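Local coordinates for protein ferredoxin CarAc (PDB 7BUH) that acts as the Rieske-type [2Fe-2S] ferredoxin of carbazole 1,9a-dioxygenase, mediating electron transfer from the reductase CarAd to the terminal oxygenase CarAa, at residues Ala28-Tyr33 with Val100-Glu105; Ala41-Cys46 with Gly89-Glu94. All blocks are in the same frame, centred on the assembly; numbering follows the deposited sequence. Where two conformers were deposited one is given.

Interaction 1 (Ala28-Tyr33 with Val100-Glu105); sequences APLAVY and VYVAGE
V102 faces both L30 and V32, and its three side-chain carbons each meet one or both of them. CB lies 4.1 Å from V32 CG2. The first torsion (chi1 61°) sets CG1 between the backbone N and the carbonyl carbon, where it reaches both neighbours, with V32 CG2 and L30 CD1 each 4.1 Å away from it. The other branch, CG2, stands anti to the backbone N and approaches L30 CD1 to 4.0 Å. L30 crosses V102 obliquely, and its CD1 also lies 3.8 Å from the backbone oxygen of A103. V32 instead slides past V102 in the opposite direction. It does the same with V100, whose CG1 meets V32 CG1 at 4.0 Å. Every such distance is an ordinary van der Waals separation, and no hydrogen bond joins the segments. The backbone confirms that the strands are not paired: the short axes approach to 9.1 Å with N-to-C directions 136° apart. In the six-stranded antiparallel sheet, strands 90-96 and 38-43 lie between 99-103 and 27-35. Side chains meeting across two intervening strands are consistent with a sheet curled round a buried apolar interior, as in the antiparallel beta-sandwich base of the Rieske fold.

Interaction 2 (Ala41-Cys46 with Gly89-Glu94); sequences ATEDTC and GVFEVE. With FES (Fe2/s2 (inorganic) cluster), chain B.
A41 packs its CB against V93 CG2 at 3.4 Å, closer than usual for two carbons, and against F91 CB at 4.0 Å. V93 CG2 stands anti to its carbonyl carbon (the first torsion of V93, -180°, places CG1 anti to N), which sets it against A41 CB. The amide of F91 donates to A41 O over 3.0 Å. No direct bond returns from A41 N to F91 O; a water accepts from the former and donates to the latter, bridging the two. The F91 ring reaches E43, its CE1 3.9 Å from E43 N and the ring oblique to that amide. Strand 38-43 runs antiparallel to 90-96, the end-to-end directions of the touching parts being 151° apart and T42 facing V90 as a non-hydrogen-bonded pair, and then leaves the sheet for the first cluster-binding loop of the Rieske domain, where C46 SG binds an iron of the [2Fe-2S] cluster at 2.3 Å. The looser margin is at E43 and G89, both partly exposed, beside the exposed V90. E43 N donates to G89 O, a bent bond of 150°. In return G89 N reaches E43 OE1 at 3.2 Å, nearly straight but from above the carboxylate plane. An alanine at E43 would probably leave G89 N without this acceptor and, with CG gone, open a gap beside F91 CE1. T42 OG1 donates to E43 O at 2.7 Å, a bond from the T42 side chain to the backbone carbonyl of the next residue.

In the fold
The centres of interactions 1 and 2 are 5 Å apart, and both belong to the same six-stranded sheet. Its order places 38-43 next to 27-35 and 90-96 next to 99-103, so interaction 2 pairs the two strands that interaction 1 spans. Two probable hydrogen bonds join them: Y33 OH to T42 OG1 at 2.7 Å, and A103 N to E92 O at 2.8 Å. Their apolar groups also meet, with F91 touching L30 and V102, and V93 touching V100. Interaction 1 lies away from the cluster. Interaction 2 reaches it through C46, with the T42 side chain about 10 Å from that of the cluster ligand C65.

Interaction 1 (Ala28-Tyr33 with Val100-Glu105)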
ATOM      1  N   ALA A  28      -8.683  -7.207   1.483  1.00 17.51           N
ATOM      2  CA  ALA A  28      -7.406  -7.280   0.741  1.00 18.71           C
ATOM      3  C   ALA A  28      -6.307  -6.694   1.615  1.00 15.32           C
ATOM      4  O   ALA A  28      -6.530  -5.688   2.298  1.00 14.82           O
ATOM      5  CB  ALA A  28      -7.521  -6.501  -0.533  1.00 18.13           C
ATOM      6  N   PRO A  29      -5.093  -7.258   1.566  1.00 12.98           N
ATOM      7  CA  PRO A  29      -3.973  -6.716   2.327  1.00 11.94           C
ATOM      8  C   PRO A  29      -3.486  -5.400   1.705  1.00 10.82           C
ATOM      9  O   PRO A  29      -3.690  -5.142   0.531  1.00 10.96           O
ATOM     10  CB  PRO A  29      -2.939  -7.830   2.241  1.00 12.60           C
ATOM     11  CG  PRO A  29      -3.252  -8.466   0.929  1.00 12.71           C
ATOM     12  CD  PRO A  29      -4.749  -8.519   0.900  1.00 13.01           C
ATOM     13  N   LEU A  30      -2.907  -4.570   2.563  1.00 11.07           N
ATOM     14  CA  LEU A  30      -2.270  -3.284   2.177  1.00 11.37           C
ATOM     15  C   LEU A  30      -0.748  -3.404   2.330  1.00 10.90           C
ATOM     16  O   LEU A  30      -0.251  -4.235   3.108  1.00 10.45           O
ATOM     17  CB  LEU A  30      -2.825  -2.155   3.047  1.00 11.83           C
ATOM     18  CG  LEU A  30      -4.352  -2.087   3.122  1.00 12.41           C
ATOM     19  CD1 LEU A  30      -4.808  -1.002   4.080  1.00 13.62           C
ATOM     20  CD2 LEU A  30      -4.957  -1.891   1.745  1.00 13.05           C
ATOM     21  N   ALA A  31      -0.041  -2.573   1.587  1.00 11.57           N
ATOM     22  CA  ALA A  31       1.416  -2.364   1.738  1.00 11.10           C
ATOM     23  C   ALA A  31       1.604  -0.928   2.210  1.00 10.83           C
ATOM     24  O   ALA A  31       0.985  -0.026   1.636  1.00  9.55           O
ATOM     25  CB  ALA A  31       2.112  -2.641   0.441  1.00 11.86           C
ATOM     26  N   VAL A  32       2.396  -0.734   3.249  1.00  9.92           N
ATOM     27  CA  VAL A  32       2.779   0.609   3.744  1.00 10.96           C
ATOM     28  C   VAL A  32       4.264   0.818   3.447  1.00 10.70           C
ATOM     29  O   VAL A  32       5.089  -0.060   3.806  1.00 12.11           O
ATOM     30  CB  VAL A  32       2.482   0.742   5.242  1.00 11.89           C
ATOM     31  CG1 VAL A  32       2.925   2.076   5.771  1.00 12.69           C
ATOM     32  CG2 VAL A  32       1.006   0.529   5.489  1.00 13.14           C
ATOM     33  N   TYR A  33       4.599   1.922   2.797  1.00 11.58           N
ATOM     34  CA  TYR A  33       5.970   2.194   2.299  1.00 11.60           C
ATOM     35  C   TYR A  33       6.517   3.406   3.032  1.00 12.17           C
ATOM     36  O   TYR A  33       5.757   4.357   3.197  1.00 11.46           O
ATOM     37  CB  TYR A  33       5.958   2.518   0.805  1.00 11.31           C
ATOM     38  CG  TYR A  33       5.138   1.602  -0.051  1.00 10.78           C
ATOM     39  CD1 TYR A  33       3.797   1.828  -0.293  1.00 10.19           C
ATOM     40  CD2 TYR A  33       5.722   0.522  -0.674  1.00 10.71           C
ATOM     41  CE1 TYR A  33       3.040   1.006  -1.109  1.00 10.00           C
ATOM     42  CE2 TYR A  33       4.982  -0.309  -1.496  1.00 10.64           C
ATOM     43  CZ  TYR A  33       3.638  -0.080  -1.711  1.00 10.82           C
ATOM     44  OH  TYR A  33       2.957  -0.906  -2.563  1.00 11.73           O
ATOM     45  N   VAL A 100       2.571   4.670  13.061  1.00 13.91           N
ATOM     46  CA  VAL A 100       2.056   4.702  11.662  1.00 14.02           C
ATOM     47  C   VAL A 100       0.668   4.049  11.638  1.00 13.30           C
ATOM     48  O   VAL A 100       0.518   2.904  12.145  1.00 13.12           O
ATOM     49  CB  VAL A 100       3.019   3.959  10.721  1.00 14.13           C
ATOM     50  CG1 VAL A 100       2.446   3.950   9.315  1.00 14.42           C
ATOM     51  CG2 VAL A 100       4.404   4.600  10.782  1.00 14.44           C
ATOM     52  N   TYR A 101      -0.298   4.761  11.100  1.00 13.65           N
ATOM     53  CA  TYR A 101      -1.662   4.253  10.858  1.00 14.39           C
ATOM     54  C   TYR A 101      -1.992   4.368   9.386  1.00 15.25           C
ATOM     55  O   TYR A 101      -1.757   5.428   8.770  1.00 13.64           O
ATOM     56  CB  TYR A 101      -2.693   5.052  11.653  1.00 14.94           C
ATOM     57  CG  TYR A 101      -2.580   4.877  13.138  1.00 16.28           C
ATOM     58  CD1 TYR A 101      -1.590   5.542  13.844  1.00 17.88           C
ATOM     59  CD2 TYR A 101      -3.495   4.127  13.855  1.00 16.76           C
ATOM     60  CE1 TYR A 101      -1.462   5.406  15.218  1.00 17.08           C
ATOM     61  CE2 TYR A 101      -3.386   3.979  15.236  1.00 18.57           C
ATOM     62  CZ  TYR A 101      -2.369   4.643  15.925  1.00 20.01           C
ATOM     63  OH  TYR A 101      -2.229   4.569  17.290  1.00 20.06           O
ATOM     64  N   VAL A 102      -2.615   3.323   8.861  1.00 13.92           N
ATOM     65  CA  VAL A 102      -3.153   3.367   7.483  1.00 13.84           C
ATOM     66  C   VAL A 102      -4.679   3.363   7.534  1.00 14.33           C
ATOM     67  O   VAL A 102      -5.256   2.613   8.303  1.00 13.56           O
ATOM     68  CB  VAL A 102      -2.530   2.260   6.602  1.00 13.35           C
ATOM     69  CG1 VAL A 102      -2.796   0.845   7.087  1.00 14.63           C
ATOM     70  CG2 VAL A 102      -3.000   2.417   5.175  1.00 13.76           C
ATOM     71  N   ALA A 103      -5.303   4.204   6.728  1.00 16.01           N
ATOM     72  CA  ALA A 103      -6.766   4.266   6.614  1.00 19.08           C
ATOM     73  C   ALA A 103      -7.258   2.887   6.171  1.00 23.71           C
ATOM     74  O   ALA A 103      -6.524   2.164   5.403  1.00 24.60           O
ATOM     75  CB  ALA A 103      -7.184   5.357   5.687  1.00 21.20           C
ATOM     76  N   GLY A 104      -8.373   2.468   6.756  1.00 23.58           N
ATOM     77  CA  GLY A 104      -8.996   1.169   6.484  1.00 29.58           C
ATOM     78  C   GLY A 104      -9.836   1.296   5.243  1.00 33.80           C
ATOM     79  O   GLY A 104     -10.321   0.236   4.811  1.00 43.89           O
ATOM     80  N   GLU A 105      -9.977   2.545   4.747  1.00 38.23           N
ATOM     81  CA  GLU A 105     -10.766   2.946   3.542  0.50 44.04           C
ATOM     82  C   GLU A 105     -11.821   1.860   3.263  1.00 50.43           C
ATOM     83  O   GLU A 105     -12.059   1.557   2.058  1.00 58.84           O
ATOM     84  CB  GLU A 105      -9.816   3.305   2.377  0.50 41.91           C
ATOM     85  CG  GLU A 105     -10.329   3.017   0.959  0.50 38.42           C
ATOM     86  CD  GLU A 105      -9.497   3.542  -0.206  0.50 38.82           C
ATOM     87  OE1 GLU A 105      -9.282   2.790  -1.181  0.50 33.88           O
ATOM     88  OE2 GLU A 105      -9.096   4.716  -0.163  0.50 40.32           O
TER

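Interaction 2 (Ala41-Cys46 with Gly89-Glu94)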
ATOM      1  N   ALA A  41       0.651   4.270   1.235  1.00  9.58           N
ATOM      2  CA  ALA A  41       0.048   2.930   1.287  1.00  9.86           C
ATOM      3  C   ALA A  41      -0.724   2.663   0.007  1.00  9.98           C
ATOM      4  O   ALA A  41      -1.371   3.583  -0.518  1.00 10.20           O
ATOM      5  CB  ALA A  41      -0.849   2.798   2.490  1.00  9.48           C
ATOM      6  N   THR A  42      -0.679   1.428  -0.442  1.00  9.92           N
ATOM      7  CA  THR A  42      -1.525   0.937  -1.546  1.00 10.37           C
ATOM      8  C   THR A  42      -2.113  -0.413  -1.148  1.00 10.52           C
ATOM      9  O   THR A  42      -1.713  -0.955  -0.131  1.00 10.32           O
ATOM     10  CB  THR A  42      -0.686   0.787  -2.826  1.00 10.82           C
ATOM     11  OG1 THR A  42       0.318  -0.225  -2.670  1.00 11.40           O
ATOM     12  CG2 THR A  42      -0.004   2.065  -3.263  1.00 10.81           C
ATOM     13  N   GLU A  43      -2.958  -0.982  -2.001  1.00 11.32           N
ATOM     14  CA  GLU A  43      -3.191  -2.429  -2.021  1.00 11.45           C
ATOM     15  C   GLU A  43      -1.822  -3.121  -2.081  1.00 10.93           C
ATOM     16  O   GLU A  43      -0.898  -2.628  -2.777  1.00 10.31           O
ATOM     17  CB  GLU A  43      -4.040  -2.839  -3.227  1.00 14.83           C
ATOM     18  CG  GLU A  43      -5.470  -2.391  -3.109  1.00 18.47           C
ATOM     19  CD  GLU A  43      -6.225  -2.189  -4.424  1.00 24.99           C
ATOM     20  OE1 GLU A  43      -5.653  -2.383  -5.571  1.00 20.78           O
ATOM     21  OE2 GLU A  43      -7.420  -1.805  -4.294  1.00 32.07           O
ATOM     22  N   ASP A  44      -1.666  -4.226  -1.370  1.00 10.16           N
ATOM     23  CA  ASP A  44      -0.419  -5.033  -1.411  1.00 10.48           C
ATOM     24  C   ASP A  44      -0.362  -5.882  -2.689  1.00 10.67           C
ATOM     25  O   ASP A  44       0.768  -6.247  -3.136  1.00 11.11           O
ATOM     26  CB  ASP A  44      -0.356  -5.962  -0.203  1.00 11.01           C
ATOM     27  CG  ASP A  44       0.913  -6.801  -0.156  1.00 12.00           C
ATOM     28  OD1 ASP A  44       1.998  -6.189  -0.067  1.00 13.14           O
ATOM     29  OD2 ASP A  44       0.789  -8.050  -0.185  1.00 13.39           O
ATOM     30  N   THR A  45      -1.515  -6.271  -3.223  1.00 10.62           N
ATOM     31  CA  THR A  45      -1.583  -7.286  -4.304  1.00 11.61           C
ATOM     32  C   THR A  45      -1.330  -6.593  -5.636  1.00 11.05           C
ATOM     33  O   THR A  45      -2.082  -5.721  -5.985  1.00 10.35           O
ATOM     34  CB  THR A  45      -2.902  -8.050  -4.267  1.00 12.71           C
ATOM     35  OG1 THR A  45      -3.078  -8.552  -2.931  1.00 12.61           O
ATOM     36  CG2 THR A  45      -2.907  -9.175  -5.278  1.00 12.81           C
ATOM     37  N   CYS A  46      -0.280  -6.998  -6.340  1.00 10.55           N
ATOM     38  CA  CYS A  46       0.005  -6.532  -7.707  1.00 12.07           C
ATOM     39  C   CYS A  46      -1.221  -6.820  -8.580  1.00 12.64           C
ATOM     40  O   CYS A  46      -1.704  -7.986  -8.599  1.00 11.26           O
ATOM     41  CB  CYS A  46       1.233  -7.222  -8.277  1.00 11.47           C
ATOM     42  SG  CYS A  46       1.696  -6.499  -9.861  1.00 11.38           S
ATOM     43  N   GLY A  89      -5.304   0.784  -5.729  1.00 12.74           N
ATOM     44  CA  GLY A  89      -5.982   1.579  -4.713  1.00 14.95           C
ATOM     45  C   GLY A  89      -4.949   2.265  -3.851  1.00 16.51           C
ATOM     46  O   GLY A  89      -3.950   1.623  -3.481  1.00 14.90           O
ATOM     47  N   VAL A  90      -5.184   3.518  -3.519  1.00 16.99           N
ATOM     48  CA  VAL A  90      -4.285   4.258  -2.592  1.00 16.91           C
ATOM     49  C   VAL A  90      -5.014   4.464  -1.264  1.00 16.36           C
ATOM     50  O   VAL A  90      -6.269   4.689  -1.259  1.00 15.78           O
ATOM     51  CB  VAL A  90      -3.778   5.573  -3.202  1.00 19.44           C
ATOM     52  CG1 VAL A  90      -2.957   5.305  -4.466  1.00 21.37           C
ATOM     53  CG2 VAL A  90      -4.890   6.561  -3.463  1.00 21.92           C
ATOM     54  N   PHE A  91      -4.269   4.388  -0.171  1.00 13.65           N
ATOM     55  CA  PHE A  91      -4.816   4.572   1.203  1.00 14.54           C
ATOM     56  C   PHE A  91      -4.011   5.659   1.902  1.00 14.36           C
ATOM     57  O   PHE A  91      -2.792   5.590   1.878  1.00 13.85           O
ATOM     58  CB  PHE A  91      -4.801   3.261   1.992  1.00 14.11           C
ATOM     59  CG  PHE A  91      -5.655   2.190   1.369  1.00 14.87           C
ATOM     60  CD1 PHE A  91      -5.302   1.601   0.161  1.00 15.23           C
ATOM     61  CD2 PHE A  91      -6.875   1.836   1.931  1.00 16.60           C
ATOM     62  CE1 PHE A  91      -6.110   0.648  -0.436  1.00 15.45           C
ATOM     63  CE2 PHE A  91      -7.687   0.888   1.328  1.00 16.55           C
ATOM     64  CZ  PHE A  91      -7.300   0.285   0.152  1.00 16.97           C
ATOM     65  N   GLU A  92      -4.692   6.595   2.554  1.00 15.27           N
ATOM     66  CA  GLU A  92      -4.067   7.611   3.441  1.00 18.13           C
ATOM     67  C   GLU A  92      -3.267   6.955   4.581  1.00 16.39           C
ATOM     68  O   GLU A  92      -3.688   5.906   5.129  1.00 14.38           O
ATOM     69  CB  GLU A  92      -5.141   8.537   4.015  1.00 23.41           C
ATOM     70  CG  GLU A  92      -4.560   9.764   4.696  1.00 30.90           C
ATOM     71  CD  GLU A  92      -5.606  10.786   5.149  1.00 38.24           C
ATOM     72  OE1 GLU A  92      -6.790  10.648   4.734  1.00 47.53           O
ATOM     73  OE2 GLU A  92      -5.243  11.713   5.924  1.00 40.57           O
ATOM     74  N   VAL A  93      -2.124   7.547   4.915  1.00 15.42           N
ATOM     75  CA  VAL A  93      -1.237   7.119   6.034  1.00 16.28           C
ATOM     76  C   VAL A  93      -1.014   8.325   6.936  1.00 18.93           C
ATOM     77  O   VAL A  93      -0.650   9.383   6.399  1.00 17.76           O
ATOM     78  CB  VAL A  93       0.113   6.559   5.566  1.00 15.52           C
ATOM     79  CG1 VAL A  93       0.955   6.142   6.776  1.00 16.90           C
ATOM     80  CG2 VAL A  93      -0.061   5.396   4.603  1.00 15.93           C
ATOM     81  N   GLU A  94      -1.267   8.182   8.237  1.00 19.65           N
ATOM     82  CA  GLU A  94      -1.003   9.257   9.240  1.00 19.92           C
ATOM     83  C   GLU A  94      -0.060   8.689  10.292  1.00 17.04           C
ATOM     84  O   GLU A  94      -0.332   7.584  10.776  1.00 15.95           O
ATOM     85  CB  GLU A  94      -2.306   9.750   9.878  1.00 23.62           C
ATOM     86  CG  GLU A  94      -3.077  10.746   9.006  1.00 29.93           C
ATOM     87  CD  GLU A  94      -4.459  11.243   9.477  1.00 36.10           C
ATOM     88  OE1 GLU A  94      -5.142  11.928   8.665  1.00 37.19           O
ATOM     89  OE2 GLU A  94      -4.872  10.967  10.641  1.00 39.27           O
TER
HETATM   90 FE1  FES B 501       3.186  -9.393 -12.712  1.00 13.90          FE
HETATM   91 FE2  FES B 501       3.366  -7.944 -10.475  1.00 12.17          FE
HETATM   92  S1  FES B 501       2.518  -9.987 -10.644  1.00 13.43           S
HETATM   93  S2  FES B 501       4.242  -7.477 -12.471  1.00 12.74           S
HETATM   94  O   HOH W   1      -0.848   6.995   0.835  1.00 15.77           O